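Local coordinates for protein Ent-copalyl diphosphate synthase (Streptomyces platensis, PDB 5BP8) that belongs to the class II terpene cyclases, enzymes built from alpha-helical barrel domains, at residues L26-V31 / A502-I507. Sequence-based numbering, arbitrary orientation.
Sequences LVAPSV and APVTVI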
loop_
_atom_site.group_PDB
_atom_site.type_symbol
_atom_site.label_atom_id
_atom_site.label_comp_id
_atom_site.label_asym_id
_atom_site.label_seq_id
_atom_site.Cartn_x
_atom_site.Cartn_y
_atom_site.Cartn_z
ATOM N N LEU A 26 6.302 0.978 -9.608
ATOM C CA LEU A 26 4.983 0.899 -10.244
ATOM C C LEU A 26 3.886 0.599 -9.229
ATOM O O LEU A 26 3.863 -0.473 -8.581
ATOM C CB LEU A 26 4.965 -0.130 -11.383
ATOM C CG LEU A 26 3.627 -0.373 -12.084
ATOM C CD1 LEU A 26 3.057 0.913 -12.674
ATOM C CD2 LEU A 26 3.801 -1.439 -13.181
ATOM N N VAL A 27 2.991 1.571 -9.076
ATOM C CA VAL A 27 1.767 1.430 -8.288
ATOM C C VAL A 27 0.615 1.734 -9.208
ATOM O O VAL A 27 0.596 2.817 -9.827
ATOM C CB VAL A 27 1.730 2.354 -7.035
ATOM C CG1 VAL A 27 0.385 2.187 -6.302
ATOM C CG2 VAL A 27 2.866 2.029 -6.070
ATOM N N ALA A 28 -0.345 0.816 -9.309
ATOM C CA ALA A 28 -1.493 1.011 -10.212
ATOM C C ALA A 28 -2.382 2.126 -9.683
ATOM O O ALA A 28 -2.436 2.357 -8.472
ATOM C CB ALA A 28 -2.305 -0.267 -10.331
ATOM N N PRO A 29 -3.095 2.817 -10.582
ATOM C CA PRO A 29 -4.053 3.802 -10.070
ATOM C C PRO A 29 -5.119 3.184 -9.207
ATOM O O PRO A 29 -5.401 1.984 -9.302
ATOM C CB PRO A 29 -4.695 4.398 -11.342
ATOM C CG PRO A 29 -3.781 4.033 -12.475
ATOM C CD PRO A 29 -2.945 2.858 -12.045
ATOM N N SER A 30 -5.682 3.997 -8.327
ATOM C CA SER A 30 -6.895 3.618 -7.647
ATOM C C SER A 30 -7.839 4.795 -7.559
ATOM O O SER A 30 -7.530 5.918 -7.988
ATOM C CB SER A 30 -6.617 3.024 -6.248
ATOM O OG SER A 30 -6.026 3.987 -5.400
ATOM N N VAL A 31 -9.021 4.520 -7.024
ATOM C CA VAL A 31 -10.084 5.518 -7.002
ATOM C C VAL A 31 -9.754 6.696 -6.091
ATOM O O VAL A 31 -9.993 7.841 -6.452
ATOM C CB VAL A 31 -11.399 4.847 -6.553
ATOM C CG1 VAL A 31 -12.467 5.873 -6.222
ATOM C CG2 VAL A 31 -11.877 3.870 -7.631
ATOM N N ALA A 502 -1.958 -1.511 -5.380
ATOM C CA ALA A 502 -1.238 -2.638 -5.977
ATOM C C ALA A 502 0.151 -2.221 -6.449
ATOM O O ALA A 502 0.294 -1.491 -7.467
ATOM C CB ALA A 502 -2.011 -3.228 -7.156
ATOM N N PRO A 503 1.177 -2.684 -5.733
ATOM C CA PRO A 503 2.554 -2.500 -6.213
ATOM C C PRO A 503 2.876 -3.618 -7.212
ATOM O O PRO A 503 3.293 -4.748 -6.837
ATOM C CB PRO A 503 3.358 -2.577 -4.949
ATOM C CG PRO A 503 2.627 -3.613 -4.117
ATOM C CD PRO A 503 1.150 -3.438 -4.473
ATOM N N VAL A 504 2.649 -3.306 -8.480
ATOM C CA VAL A 504 2.549 -4.319 -9.525
ATOM C C VAL A 504 3.880 -5.074 -9.721
ATOM O O VAL A 504 3.893 -6.278 -9.896
ATOM C CB VAL A 504 2.073 -3.679 -10.857
ATOM C CG1 VAL A 504 2.187 -4.657 -12.022
ATOM C CG2 VAL A 504 0.643 -3.131 -10.715
ATOM N N THR A 505 4.990 -4.362 -9.661
ATOM C CA THR A 505 6.287 -4.993 -9.923
ATOM C C THR A 505 6.643 -5.884 -8.736
ATOM O O THR A 505 7.180 -6.984 -8.901
ATOM C CB THR A 505 7.352 -3.941 -10.166
ATOM O OG1 THR A 505 6.947 -3.117 -11.283
ATOM C CG2 THR A 505 8.707 -4.586 -10.448
ATOM N N VAL A 506 6.299 -5.414 -7.545
ATOM C CA VAL A 506 6.411 -6.239 -6.333
ATOM C C VAL A 506 5.663 -7.565 -6.478
ATOM O O VAL A 506 6.174 -8.646 -6.141
ATOM C CB VAL A 506 5.977 -5.428 -5.084
ATOM C CG1 VAL A 506 5.804 -6.327 -3.868
ATOM C CG2 VAL A 506 7.008 -4.361 -4.761
ATOM N N ILE A 507 4.444 -7.497 -6.986
ATOM C CA ILE A 507 3.658 -8.703 -7.166
ATOM C C ILE A 507 4.282 -9.620 -8.240
ATOM O O ILE A 507 4.363 -10.826 -8.041
ATOM C CB ILE A 507 2.195 -8.350 -7.500
ATOM C CG1 ILE A 507 1.547 -7.611 -6.322
ATOM C CG2 ILE A 507 1.387 -9.606 -7.815
ATOM C CD1 ILE A 507 0.223 -6.937 -6.691
HETATM O O HOH W 1 5.650 -2.293 -7.593
HETATM O O HOH W 2 -3.284 0.526 -6.805
#
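Leu26 lays its side chain obliquely across Val504, with the CD2 branch doing the touching: Leu26 CD2 comes within 3.7 Å of Val504 CB and also meets CG1. With CG anti to the backbone N (chi1 177°), the leucine's CG comes up against Val504 CB as well. Val504 divides its methyls between two neighbours, CG1 going to Leu26 and CG2, beside the valine's own N, reaching Ala28 CB at 4.1 Å. Thr505 OG1 sits 3.6 Å from Leu26 CB, and the threonine also packs on Glu263, whose carboxylate takes the Leu26 N-H. The 26-31 segment is the linker between helices 7-20 and 31-40; consistent with the class II terpene cyclase fold, it probably carries the chain from one helical barrel domain to the other, and here it runs past the start of the C-terminal helix 504-518. Backbone bonds tie the two segments together. Ala28 N gives a nearly straight bond to Ala502 O (3.0 Å, 165° at the hydrogen). Leu26 O takes a weak, bent bond from Val504 N (3.1 Å) and a shorter one, 2.7 Å, from a water; that water accepts from Val506 N, extending the reach of this carbonyl into the helix's first turn. A second water joins Ala28 O to Ala502 N, while Val27 packs against Pro254 and Ile259.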